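Local coordinates for UPF0678 fatty acid-binding protein-like protein ERS007657_00996 (Mycobacterium tuberculosis, PDB 6R3W) that binds heme b in a wide cleft of a beta-barrel and probably isomerises peroxynitrite to nitrate, helping to detoxify reactive nitrogen and oxygen species, at residues A[28-33]-A[153-158]; A[34-39]-A[56-61]; A[47-52]-A[69-74]. One frame throughout, in Å; residues are numbered along the deposited sequence. Where two conformers were deposited one is given.

How the contacts relate
The three contacts sample one closed antiparallel beta-barrel at increasing remove from its heme. Contact 1 builds the iron-binding side of the pocket. Contact 2, its centre about 15 Å away, adds Y35, whose side chain lies about 8 Å from that of H155; the two contacts touch where Y35 OH packs against L156 CB, 3.6 Å away. Contact 3 lies across the chain's centre, its own centre about 26 Å from that of contact 1 and about 24 Å from that of contact 2. It shares strand 48-57 with contact 2, and V39 CG1 meets Y51 CE1 at 3.6 Å. Even so, the side chain of Y51 comes within about 8 Å of the heme.

Contact 1: A[28-33]-A[153-158]; sequences PTIRPF and QDHLAA. With HEM (protoporphyrin IX containing Fe), chain B.
F33 and H155 meet obliquely on the proximal side of the heme: their ring planes stand 67° apart, and F33 CZ approaches H155 CE1 at 3.8 Å. Each ring serves the cofactor differently. H155 holds CG anti to its backbone N (chi1 -180°), and the imidazole brings NE2 to 2.2 Å from the heme iron. Its other nitrogen, ND1, is hydrogen-bonded to the carbonyl oxygen of K26, so the ring is gripped at two points and its rotation is fixed. Opposite H155, water 1 takes the remaining axial site of the iron. F33, with CG between the backbone N and the carbonyl carbon (chi1 59°), presents a face to the porphyrin, with methyl CMA over it toward the rim and CZ 3.4 Å from the meso carbon CHB.

H155 and L156 both face L143 on strand 138-147, which makes this a classic beta bulge. Here two consecutive side chains of one strand both reach the heme. L156 CD2 sits over one face of the imidazole, toward its rim, and also lies at the edge of the F33 ring, in its plane, 3.7 Å from CZ. The second methyl, L156 CD1, goes on to the heme meso carbon CHC. I30 CD1 lies at the edge of the imidazole, in its plane, 3.9 Å from H155 CE1, while its CG2 packs on a propionate arm.

That same arm is held by T29, whose OG1 donates a hydrogen bond of 2.6 Å to heme O2D; K123 NZ is also hydrogen-bonded to the heme. Farther from the iron, P28 and Q153 come tip to tip, Q153 OE1 resting 3.3 Å from P28 CG while NE2 is hydrogen-bonded to the carbonyl oxygen of P151.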
loop_
_atom_site.group_PDB
_atom_site.type_symbol
_atom_site.label_atom_id
_atom_site.label_comp_id
_atom_site.label_asym_id
_atom_site.label_seq_id
_atom_site.Cartn_x
_atom_site.Cartn_y
_atom_site.Cartn_z
ATOM N N PRO A 28 -6.177 -10.976 15.169
ATOM C CA PRO A 28 -6.643 -11.816 16.264
ATOM C C PRO A 28 -7.989 -11.357 16.840
ATOM O O PRO A 28 -8.673 -12.143 17.486
ATOM C CB PRO A 28 -5.520 -11.701 17.280
ATOM C CG PRO A 28 -4.303 -11.566 16.431
ATOM C CD PRO A 28 -4.745 -10.676 15.294
ATOM N N THR A 29 -8.308 -10.088 16.653
ATOM C CA THR A 29 -9.468 -9.444 17.301
ATOM C C THR A 29 -10.712 -9.508 16.407
ATOM O O THR A 29 -11.771 -9.018 16.840
ATOM C CB THR A 29 -9.129 -7.989 17.624
ATOM O OG1 THR A 29 -8.645 -7.417 16.404
ATOM C CG2 THR A 29 -8.108 -7.857 18.724
ATOM N N ILE A 30 -10.582 -10.069 15.201
ATOM C CA ILE A 30 -11.663 -10.027 14.179
ATOM C C ILE A 30 -11.813 -11.401 13.546
ATOM O O ILE A 30 -10.949 -12.261 13.745
ATOM C CB ILE A 30 -11.392 -8.961 13.104
ATOM C CG1 ILE A 30 -10.198 -9.354 12.221
ATOM C CG2 ILE A 30 -11.211 -7.585 13.742
ATOM C CD1 ILE A 30 -9.888 -8.396 11.100
ATOM N N ARG A 31 -12.825 -11.549 12.710
ATOM C CA ARG A 31 -12.970 -12.762 11.888
ATOM C C ARG A 31 -12.255 -12.558 10.560
ATOM O O ARG A 31 -12.229 -11.454 10.005
ATOM C CB ARG A 31 -14.437 -13.106 11.662
ATOM C CG ARG A 31 -15.181 -13.407 12.953
ATOM C CD ARG A 31 -14.730 -14.727 13.556
ATOM N NE ARG A 31 -15.081 -15.872 12.711
ATOM C CZ ARG A 31 -16.292 -16.421 12.635
ATOM N NH1 ARG A 31 -17.294 -15.921 13.340
ATOM N NH2 ARG A 31 -16.509 -17.432 11.810
ATOM N N PRO A 32 -11.710 -13.631 9.970
ATOM C CA PRO A 32 -11.066 -13.509 8.672
ATOM C C PRO A 32 -12.031 -13.015 7.591
ATOM O O PRO A 32 -13.250 -13.217 7.705
ATOM C CB PRO A 32 -10.566 -14.920 8.362
ATOM C CG PRO A 32 -10.341 -15.522 9.739
ATOM C CD PRO A 32 -11.422 -14.915 10.618
ATOM N N PHE A 33 -11.471 -12.502 6.512
ATOM C CA PHE A 33 -12.286 -11.907 5.437
ATOM C C PHE A 33 -11.506 -11.982 4.124
ATOM O O PHE A 33 -10.278 -12.236 4.118
ATOM C CB PHE A 33 -12.665 -10.451 5.767
ATOM C CG PHE A 33 -11.469 -9.551 5.984
ATOM C CD1 PHE A 33 -10.813 -8.953 4.909
ATOM C CD2 PHE A 33 -10.880 -9.446 7.244
ATOM C CE1 PHE A 33 -9.644 -8.218 5.102
ATOM C CE2 PHE A 33 -9.703 -8.722 7.422
ATOM C CZ PHE A 33 -9.087 -8.117 6.352
ATOM N N GLN A 153 1.983 -8.323 12.956
ATOM C CA GLN A 153 1.628 -9.591 12.304
ATOM C C GLN A 153 0.776 -9.315 11.060
ATOM O O GLN A 153 0.227 -8.213 10.934
ATOM C CB GLN A 153 0.901 -10.507 13.282
ATOM C CG GLN A 153 -0.430 -9.961 13.736
ATOM C CD GLN A 153 -1.009 -10.815 14.823
ATOM O OE1 GLN A 153 -1.651 -11.833 14.550
ATOM N NE2 GLN A 153 -0.764 -10.409 16.066
ATOM N N ASP A 154 0.578 -10.320 10.237
ATOM C CA ASP A 154 -0.218 -10.152 9.000
ATOM C C ASP A 154 -1.598 -9.568 9.323
ATOM O O ASP A 154 -2.310 -10.114 10.199
ATOM C CB ASP A 154 -0.394 -11.474 8.277
ATOM C CG ASP A 154 0.834 -11.925 7.503
ATOM O OD1 ASP A 154 1.862 -11.204 7.547
ATOM O OD2 ASP A 154 0.775 -13.016 6.901
ATOM N N HIS A 155 -2.031 -8.594 8.532
ATOM C CA HIS A 155 -3.458 -8.201 8.440
ATOM C C HIS A 155 -3.988 -8.455 7.038
ATOM O O HIS A 155 -5.163 -8.770 6.927
ATOM C CB HIS A 155 -3.687 -6.730 8.861
ATOM C CG HIS A 155 -5.113 -6.245 8.799
ATOM N ND1 HIS A 155 -6.164 -6.973 9.294
ATOM C CD2 HIS A 155 -5.638 -5.033 8.436
ATOM C CE1 HIS A 155 -7.290 -6.270 9.162
ATOM N NE2 HIS A 155 -6.995 -5.092 8.611
ATOM N N LEU A 156 -3.170 -8.248 6.002
ATOM C CA LEU A 156 -3.641 -8.329 4.599
ATOM C C LEU A 156 -2.596 -9.033 3.746
ATOM O O LEU A 156 -1.395 -8.782 3.941
ATOM C CB LEU A 156 -3.869 -6.936 4.009
ATOM C CG LEU A 156 -4.730 -5.970 4.807
ATOM C CD1 LEU A 156 -4.539 -4.566 4.248
ATOM C CD2 LEU A 156 -6.203 -6.368 4.784
ATOM N N ALA A 157 -3.059 -9.578 2.636
ATOM C CA ALA A 157 -2.191 -9.791 1.458
ATOM C C ALA A 157 -3.071 -9.932 0.223
ATOM O O ALA A 157 -4.189 -10.450 0.337
ATOM C CB ALA A 157 -1.312 -10.991 1.662
ATOM N N ALA A 158 -2.575 -9.493 -0.923
ATOM C CA ALA A 158 -3.389 -9.542 -2.162
ATOM C C ALA A 158 -2.505 -9.713 -3.374
ATOM O O ALA A 158 -1.287 -9.462 -3.299
ATOM C CB ALA A 158 -4.223 -8.292 -2.299
HETATM C CHA HEM B . -10.305 -4.722 10.959
HETATM C CHB HEM B . -10.583 -5.087 6.177
HETATM C CHC HEM B . -6.653 -2.249 5.691
HETATM C CHD HEM B . -6.695 -1.501 10.495
HETATM C C1A HEM B . -10.711 -5.054 9.692
HETATM C C2A HEM B . -11.895 -5.813 9.395
HETATM C C3A HEM B . -11.968 -5.902 8.050
HETATM C C4A HEM B . -10.839 -5.225 7.516
HETATM C CMA HEM B . -13.061 -6.555 7.251
HETATM C CAA HEM B . -12.866 -6.382 10.401
HETATM C CBA HEM B . -14.191 -5.627 10.368
HETATM C CGA HEM B . -13.984 -4.199 10.744
HETATM O O1A HEM B . -14.311 -3.300 9.941
HETATM O O2A HEM B . -13.531 -3.909 11.870
HETATM C C1B HEM B . -9.492 -4.383 5.633
HETATM C C2B HEM B . -9.254 -4.259 4.230
HETATM C C3B HEM B . -8.113 -3.489 4.076
HETATM C C4B HEM B . -7.711 -3.098 5.435
HETATM C CMB HEM B . -10.095 -4.859 3.128
HETATM C CAB HEM B . -7.374 -3.106 2.853
HETATM C CBB HEM B . -7.341 -3.883 1.789
HETATM C C1C HEM B . -6.349 -1.759 6.963
HETATM C C2C HEM B . -5.334 -0.822 7.255
HETATM C C3C HEM B . -5.398 -0.562 8.599
HETATM C C4C HEM B . -6.399 -1.434 9.154
HETATM C CMC HEM B . -4.397 -0.250 6.242
HETATM C CAC HEM B . -4.652 0.439 9.393
HETATM C CBC HEM B . -4.454 1.688 8.956
HETATM C C1D HEM B . -7.645 -2.371 11.013
HETATM C C2D HEM B . -7.948 -2.459 12.449
HETATM C C3D HEM B . -8.946 -3.335 12.576
HETATM C C4D HEM B . -9.260 -3.823 11.216
HETATM C CMD HEM B . -7.314 -1.650 13.547
HETATM C CAD HEM B . -9.844 -3.428 13.777
HETATM C CBD HEM B . -9.427 -4.516 14.656
HETATM C CGD HEM B . -10.319 -4.543 15.900
HETATM O O1D HEM B . -11.425 -3.932 16.079
HETATM O O2D HEM B . -9.906 -5.186 16.763
HETATM N NA HEM B . -10.097 -4.688 8.504
HETATM N NB HEM B . -8.562 -3.677 6.304
HETATM N NC HEM B . -6.961 -2.151 8.124
HETATM N ND HEM B . -8.469 -3.203 10.298
HETATM FE FE HEM B . -8.483 -3.495 8.361
HETATM O O HOH W 1 -9.816 -1.822 8.163
#

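Contact 2: A[34-39]-A[56-61]; sequences EYLEEV and RAVADG. With HEM (protoporphyrin IX containing Fe), chain B.
L36 and R56 face each other as a hydrogen-bonded antiparallel pair, and their side chains rise on the same face of the sheet. Backbone bonds of 2.8 Å (L36 N to R56 O) and 2.9 Å (R56 N to L36 O) join them. R56 starts with CG between its backbone N and carbonyl carbon (chi1 62°) and then runs extended to NE; a turn at the last torsion (chi4 -75°) swings CZ round, and the guanidinium crosses the leucine, L36 CD1 over one of its faces, toward the rim, 3.5 Å from NH2. Water 2 lies in the guanidinium plane, at the edge, and accepts a bond from R56 NH1. E38 OE2 is 4.4 Å from NH1, beyond a salt bridge; the same water lies between, although its separation from OE2 is doubtfully short. The opposite charges would thus probably attract without direct contact.

L36 turns its other methyl to V58, CD2 to CG2 being 3.9 Å, with the two side chains at about a right angle. In the conformer given for E34, V58 CG2 also meets E34 CG at 3.7 Å, and E34 OE1 makes a salt bridge with R22. Y35, between E34 and L36 in sequence, turns its ring to the pocket, one face against the heme vinyl carbon CBB. Its OH is hydrogen-bonded to Y141 OH. Strands 33-42 and 48-57 form this hairpin, with strand 17-25 flanking 33-42 and strand 153-162 touching Y35 through A158.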
loop_
_atom_site.group_PDB
_atom_site.type_symbol
_atom_site.label_atom_id
_atom_site.label_comp_id
_atom_site.label_asym_id
_atom_site.label_seq_id
_atom_site.Cartn_x
_atom_site.Cartn_y
_atom_site.Cartn_z
ATOM N N GLU A 34 -12.210 -11.740 3.030
ATOM C CA GLU A 34 -11.555 -11.532 1.724
ATOM C C GLU A 34 -12.146 -10.306 1.032
ATOM O O GLU A 34 -13.211 -9.831 1.447
ATOM C CB GLU A 34 -11.625 -12.811 0.881
ATOM C CG GLU A 34 -13.023 -13.371 0.683
ATOM C CD GLU A 34 -13.024 -14.696 -0.052
ATOM O OE1 GLU A 34 -11.946 -15.079 -0.583
ATOM O OE2 GLU A 34 -14.101 -15.270 -0.211
ATOM N N TYR A 35 -11.484 -9.859 -0.016
ATOM C CA TYR A 35 -11.835 -8.582 -0.661
ATOM C C TYR A 35 -11.371 -8.585 -2.109
ATOM O O TYR A 35 -10.372 -9.255 -2.447
ATOM C CB TYR A 35 -11.242 -7.397 0.118
ATOM C CG TYR A 35 -9.744 -7.410 0.267
ATOM C CD1 TYR A 35 -8.931 -6.727 -0.616
ATOM C CD2 TYR A 35 -9.145 -8.004 1.366
ATOM C CE1 TYR A 35 -7.556 -6.674 -0.435
ATOM C CE2 TYR A 35 -7.767 -7.983 1.549
ATOM C CZ TYR A 35 -6.969 -7.296 0.656
ATOM O OH TYR A 35 -5.610 -7.229 0.871
ATOM N N LEU A 36 -12.045 -7.754 -2.906
ATOM C CA LEU A 36 -11.596 -7.326 -4.240
ATOM C C LEU A 36 -10.947 -5.954 -4.107
ATOM O O LEU A 36 -11.357 -5.185 -3.217
ATOM C CB LEU A 36 -12.788 -7.279 -5.196
ATOM C CG LEU A 36 -13.553 -8.583 -5.342
ATOM C CD1 LEU A 36 -14.707 -8.422 -6.323
ATOM C CD2 LEU A 36 -12.636 -9.705 -5.772
ATOM N N GLU A 37 -9.958 -5.674 -4.942
ATOM C CA GLU A 37 -9.142 -4.461 -4.820
ATOM C C GLU A 37 -8.913 -3.870 -6.198
ATOM O O GLU A 37 -8.539 -4.623 -7.116
ATOM C CB GLU A 37 -7.828 -4.782 -4.132
ATOM C CG GLU A 37 -6.881 -3.605 -4.028
ATOM C CD GLU A 37 -5.725 -3.832 -3.083
ATOM O OE1 GLU A 37 -5.619 -4.944 -2.530
ATOM O OE2 GLU A 37 -4.914 -2.896 -2.919
ATOM N N GLU A 38 -9.031 -2.544 -6.287
ATOM C CA GLU A 38 -8.664 -1.744 -7.463
ATOM C C GLU A 38 -7.678 -0.672 -7.006
ATOM O O GLU A 38 -7.994 0.061 -6.043
ATOM C CB GLU A 38 -9.901 -1.095 -8.089
ATOM C CG GLU A 38 -10.955 -2.078 -8.548
ATOM C CD GLU A 38 -10.934 -2.354 -10.040
ATOM O OE1 GLU A 38 -10.166 -1.674 -10.754
ATOM O OE2 GLU A 38 -11.645 -3.287 -10.479
ATOM N N VAL A 39 -6.564 -0.547 -7.721
ATOM C CA VAL A 39 -5.505 0.442 -7.433
ATOM C C VAL A 39 -5.193 1.230 -8.702
ATOM O O VAL A 39 -5.190 0.644 -9.798
ATOM C CB VAL A 39 -4.268 -0.272 -6.896
ATOM C CG1 VAL A 39 -3.011 0.541 -7.106
ATOM C CG2 VAL A 39 -4.465 -0.670 -5.442
ATOM N N ARG A 56 -13.601 -3.917 -1.830
ATOM C CA ARG A 56 -15.017 -4.262 -1.606
ATOM C C ARG A 56 -15.126 -5.739 -1.280
ATOM O O ARG A 56 -14.222 -6.516 -1.628
ATOM C CB ARG A 56 -15.881 -3.892 -2.811
ATOM C CG ARG A 56 -15.533 -4.606 -4.101
ATOM C CD ARG A 56 -16.343 -4.043 -5.260
ATOM N NE ARG A 56 -16.231 -4.845 -6.467
ATOM C CZ ARG A 56 -15.171 -4.861 -7.268
ATOM N NH1 ARG A 56 -14.064 -4.222 -6.924
ATOM N NH2 ARG A 56 -15.184 -5.615 -8.357
ATOM N N ALA A 57 -16.226 -6.115 -0.668
ATOM C CA ALA A 57 -16.419 -7.515 -0.282
ATOM C C ALA A 57 -16.587 -8.385 -1.534
ATOM O O ALA A 57 -17.200 -7.943 -2.510
ATOM C CB ALA A 57 -17.605 -7.633 0.622
ATOM N N VAL A 58 -16.004 -9.571 -1.520
ATOM C CA VAL A 58 -16.160 -10.515 -2.654
ATOM C C VAL A 58 -17.641 -10.914 -2.783
ATOM O O VAL A 58 -18.138 -10.938 -3.918
ATOM C CB VAL A 58 -15.256 -11.739 -2.482
ATOM C CG1 VAL A 58 -15.467 -12.731 -3.606
ATOM C CG2 VAL A 58 -13.791 -11.345 -2.370
ATOM N N ALA A 59 -18.331 -11.145 -1.662
ATOM C CA ALA A 59 -19.679 -11.765 -1.623
ATOM C C ALA A 59 -20.714 -10.810 -2.237
ATOM O O ALA A 59 -21.522 -11.284 -3.055
ATOM C CB ALA A 59 -20.038 -12.143 -0.203
ATOM N N ASP A 60 -20.691 -9.518 -1.855
ATOM C CA ASP A 60 -21.832 -8.581 -2.102
ATOM C C ASP A 60 -21.316 -7.201 -2.543
ATOM O O ASP A 60 -22.155 -6.325 -2.824
ATOM C CB ASP A 60 -22.736 -8.456 -0.868
ATOM C CG ASP A 60 -22.064 -7.822 0.341
ATOM O OD1 ASP A 60 -20.988 -7.241 0.174
ATOM O OD2 ASP A 60 -22.645 -7.898 1.435
ATOM N N GLY A 61 -20.003 -7.058 -2.737
ATOM C CA GLY A 61 -19.407 -5.855 -3.360
ATOM C C GLY A 61 -19.604 -4.591 -2.524
ATOM O O GLY A 61 -19.344 -3.495 -3.056
HETATM C CHA HEM B . -10.305 -4.722 10.959
HETATM C CHB HEM B . -10.583 -5.087 6.177
HETATM C CHC HEM B . -6.653 -2.249 5.691
HETATM C CHD HEM B . -6.695 -1.501 10.495
HETATM C C1A HEM B . -10.711 -5.054 9.692
HETATM C C2A HEM B . -11.895 -5.813 9.395
HETATM C C3A HEM B . -11.968 -5.902 8.050
HETATM C C4A HEM B . -10.839 -5.225 7.516
HETATM C CMA HEM B . -13.061 -6.555 7.251
HETATM C CAA HEM B . -12.866 -6.382 10.401
HETATM C CBA HEM B . -14.191 -5.627 10.368
HETATM C CGA HEM B . -13.984 -4.199 10.744
HETATM O O1A HEM B . -14.311 -3.300 9.941
HETATM O O2A HEM B . -13.531 -3.909 11.870
HETATM C C1B HEM B . -9.492 -4.383 5.633
HETATM C C2B HEM B . -9.254 -4.259 4.230
HETATM C C3B HEM B . -8.113 -3.489 4.076
HETATM C C4B HEM B . -7.711 -3.098 5.435
HETATM C CMB HEM B . -10.095 -4.859 3.128
HETATM C CAB HEM B . -7.374 -3.106 2.853
HETATM C CBB HEM B . -7.341 -3.883 1.789
HETATM C C1C HEM B . -6.349 -1.759 6.963
HETATM C C2C HEM B . -5.334 -0.822 7.255
HETATM C C3C HEM B . -5.398 -0.562 8.599
HETATM C C4C HEM B . -6.399 -1.434 9.154
HETATM C CMC HEM B . -4.397 -0.250 6.242
HETATM C CAC HEM B . -4.652 0.439 9.393
HETATM C CBC HEM B . -4.454 1.688 8.956
HETATM C C1D HEM B . -7.645 -2.371 11.013
HETATM C C2D HEM B . -7.948 -2.459 12.449
HETATM C C3D HEM B . -8.946 -3.335 12.576
HETATM C C4D HEM B . -9.260 -3.823 11.216
HETATM C CMD HEM B . -7.314 -1.650 13.547
HETATM C CAD HEM B . -9.844 -3.428 13.777
HETATM C CBD HEM B . -9.427 -4.516 14.656
HETATM C CGD HEM B . -10.319 -4.543 15.900
HETATM O O1D HEM B . -11.425 -3.932 16.079
HETATM O O2D HEM B . -9.906 -5.186 16.763
HETATM N NA HEM B . -10.097 -4.688 8.504
HETATM N NB HEM B . -8.562 -3.677 6.304
HETATM N NC HEM B . -6.961 -2.151 8.124
HETATM N ND HEM B . -8.469 -3.203 10.298
HETATM FE FE HEM B . -8.483 -3.495 8.361
HETATM O O HOH W 2 -12.381 -4.985 -8.917
HETATM O O HOH W 1 -9.816 -1.822 8.163
#

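Contact 3: A[47-52]-A[69-74]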
loop_
_atom_site.group_PDB
_atom_site.type_symbol
_atom_site.label_atom_id
_atom_site.label_comp_id
_atom_site.label_asym_id
_atom_site.label_seq_id
_atom_site.Cartn_x
_atom_site.Cartn_y
_atom_site.Cartn_z
ATOM N N PRO A 47 8.437 14.252 -8.548
ATOM C CA PRO A 47 9.038 13.002 -8.074
ATOM C C PRO A 47 8.167 12.258 -7.050
ATOM O O PRO A 47 8.668 11.802 -5.994
ATOM C CB PRO A 47 10.374 13.403 -7.433
ATOM C CG PRO A 47 10.447 14.897 -7.477
ATOM C CD PRO A 47 9.213 15.427 -8.151
ATOM N N PHE A 48 6.908 12.047 -7.400
ATOM C CA PHE A 48 5.996 11.182 -6.629
ATOM C C PHE A 48 4.959 10.610 -7.575
ATOM O O PHE A 48 4.607 11.255 -8.592
ATOM C CB PHE A 48 5.318 11.967 -5.490
ATOM C CG PHE A 48 4.432 13.118 -5.920
ATOM C CD1 PHE A 48 3.089 12.929 -6.234
ATOM C CD2 PHE A 48 4.929 14.405 -5.940
ATOM C CE1 PHE A 48 2.287 13.995 -6.604
ATOM C CE2 PHE A 48 4.117 15.473 -6.279
ATOM C CZ PHE A 48 2.806 15.267 -6.624
ATOM N N LEU A 49 4.476 9.435 -7.226
ATOM C CA LEU A 49 3.263 8.850 -7.812
ATOM C C LEU A 49 2.067 9.238 -6.950
ATOM O O LEU A 49 2.176 9.244 -5.710
ATOM C CB LEU A 49 3.382 7.322 -7.885
ATOM C CG LEU A 49 4.544 6.781 -8.690
ATOM C CD1 LEU A 49 4.563 5.269 -8.631
ATOM C CD2 LEU A 49 4.494 7.262 -10.124
ATOM N N THR A 50 0.933 9.491 -7.580
ATOM C CA THR A 50 -0.366 9.479 -6.909
ATOM C C THR A 50 -0.822 8.033 -6.803
ATOM O O THR A 50 -0.536 7.227 -7.713
ATOM C CB THR A 50 -1.386 10.357 -7.631
ATOM O OG1 THR A 50 -1.641 9.789 -8.924
ATOM C CG2 THR A 50 -0.901 11.776 -7.788
ATOM N N TYR A 51 -1.561 7.724 -5.750
ATOM C CA TYR A 51 -1.981 6.348 -5.444
ATOM C C TYR A 51 -3.355 6.370 -4.814
ATOM O O TYR A 51 -3.569 7.095 -3.836
ATOM C CB TYR A 51 -0.972 5.678 -4.524
ATOM C CG TYR A 51 -1.439 4.404 -3.861
ATOM C CD1 TYR A 51 -1.599 3.217 -4.561
ATOM C CD2 TYR A 51 -1.831 4.421 -2.537
ATOM C CE1 TYR A 51 -2.062 2.076 -3.934
ATOM C CE2 TYR A 51 -2.267 3.280 -1.889
ATOM C CZ TYR A 51 -2.377 2.101 -2.588
ATOM O OH TYR A 51 -2.847 0.969 -1.968
ATOM N N THR A 52 -4.245 5.532 -5.326
ATOM C CA THR A 52 -5.546 5.303 -4.691
ATOM C C THR A 52 -5.883 3.821 -4.716
ATOM O O THR A 52 -5.584 3.168 -5.717
ATOM C CB THR A 52 -6.631 6.137 -5.350
ATOM O OG1 THR A 52 -6.634 5.765 -6.731
ATOM C CG2 THR A 52 -6.404 7.623 -5.157
ATOM N N GLY A 69 -3.182 8.671 -1.372
ATOM C CA GLY A 69 -2.029 9.507 -1.080
ATOM C C GLY A 69 -0.983 9.391 -2.136
ATOM O O GLY A 69 -1.332 9.453 -3.341
ATOM N N TYR A 70 0.272 9.342 -1.722
ATOM C CA TYR A 70 1.420 9.602 -2.601
ATOM C C TYR A 70 2.552 8.648 -2.260
ATOM O O TYR A 70 2.789 8.356 -1.084
ATOM C CB TYR A 70 1.862 11.058 -2.473
ATOM C CG TYR A 70 0.727 12.027 -2.636
ATOM C CD1 TYR A 70 0.279 12.393 -3.896
ATOM C CD2 TYR A 70 0.057 12.539 -1.543
ATOM C CE1 TYR A 70 -0.834 13.202 -4.062
ATOM C CE2 TYR A 70 -1.025 13.386 -1.688
ATOM C CZ TYR A 70 -1.476 13.712 -2.945
ATOM O OH TYR A 70 -2.546 14.558 -3.061
ATOM N N LEU A 71 3.261 8.206 -3.285
ATOM C CA LEU A 71 4.523 7.468 -3.135
ATOM C C LEU A 71 5.641 8.371 -3.646
ATOM O O LEU A 71 5.768 8.548 -4.853
ATOM C CB LEU A 71 4.429 6.145 -3.891
ATOM C CG LEU A 71 5.622 5.199 -3.723
ATOM C CD1 LEU A 71 5.885 4.851 -2.272
ATOM C CD2 LEU A 71 5.413 3.937 -4.525
ATOM N N ARG A 72 6.382 8.958 -2.729
ATOM C CA ARG A 72 7.494 9.882 -3.026
ATOM C C ARG A 72 8.775 9.070 -3.183
ATOM O O ARG A 72 9.017 8.147 -2.386
ATOM C CB ARG A 72 7.675 10.879 -1.876
ATOM C CG ARG A 72 6.534 11.863 -1.726
ATOM C CD ARG A 72 6.397 12.468 -0.333
ATOM N NE ARG A 72 7.657 12.906 0.248
ATOM C CZ ARG A 72 8.225 14.098 0.082
ATOM N NH1 ARG A 72 7.708 15.002 -0.750
ATOM N NH2 ARG A 72 9.349 14.353 0.714
ATOM N N VAL A 73 9.630 9.482 -4.097
ATOM C CA VAL A 73 11.012 8.969 -4.139
ATOM C C VAL A 73 11.919 9.991 -3.447
ATOM O O VAL A 73 11.993 11.137 -3.899
ATOM C CB VAL A 73 11.438 8.638 -5.578
ATOM C CG1 VAL A 73 12.927 8.357 -5.662
ATOM C CG2 VAL A 73 10.647 7.464 -6.112
ATOM N N CYS A 74 12.534 9.570 -2.338
ATOM C CA CYS A 74 13.402 10.411 -1.474
ATOM C C CYS A 74 14.858 10.199 -1.925
ATOM O O CYS A 74 15.693 9.716 -1.126
ATOM C CB CYS A 74 13.150 10.147 0.034
ATOM S SG CYS A 74 12.652 8.437 0.453
#
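P47 and V73 open the ladder, with V73 N donating a nearly straight bond (172°) to P47 O over 3.1 Å. The next residue, F48, stands opposite R72 as a non-hydrogen-bonded pair, its CB beside R72 CG, while R72 NE runs on to a salt bridge with E80. F48 carries CG between its backbone N and carbonyl carbon (chi1 62°); its side chain and that of Y70 lie side by side, pointing the same way, while the rings meet obliquely, planes at 86°, and CD1 of each ring is 3.7 Å from CD1 of the other.

L49 pairs with L71 through two backbone bonds, L49 N to L71 O at 2.8 Å and L71 N to L49 O at 2.9 Å. Both leucines are buried on the face away from the F48 and Y70 rings, where L49 also touches L9, L16 and F41. T50 returns to the aromatic side: its CG2 lies at the edge of the Y70 ring, near the ring plane and 4.0 Å from CE1. Y51 then makes a hydrogen-bonded pair with G69. Y51 N approaches G69 O from above its carbonyl plane, whereas G69 N lies nearly along the C=O direction of Y51, 3.0 Å from its oxygen. The Y51 ring leads away to F41, and its OH is hydrogen-bonded to E67 OE2.

Beyond V73 the chain turns at C74, disulfide-bonded to C78 at the start of the next strand. This regular alternation of outward and buried side chains across a beta hairpin is typical of the up-and-down antiparallel barrel of the calycin clan, to which the nitrobindin heme-binding domain belongs.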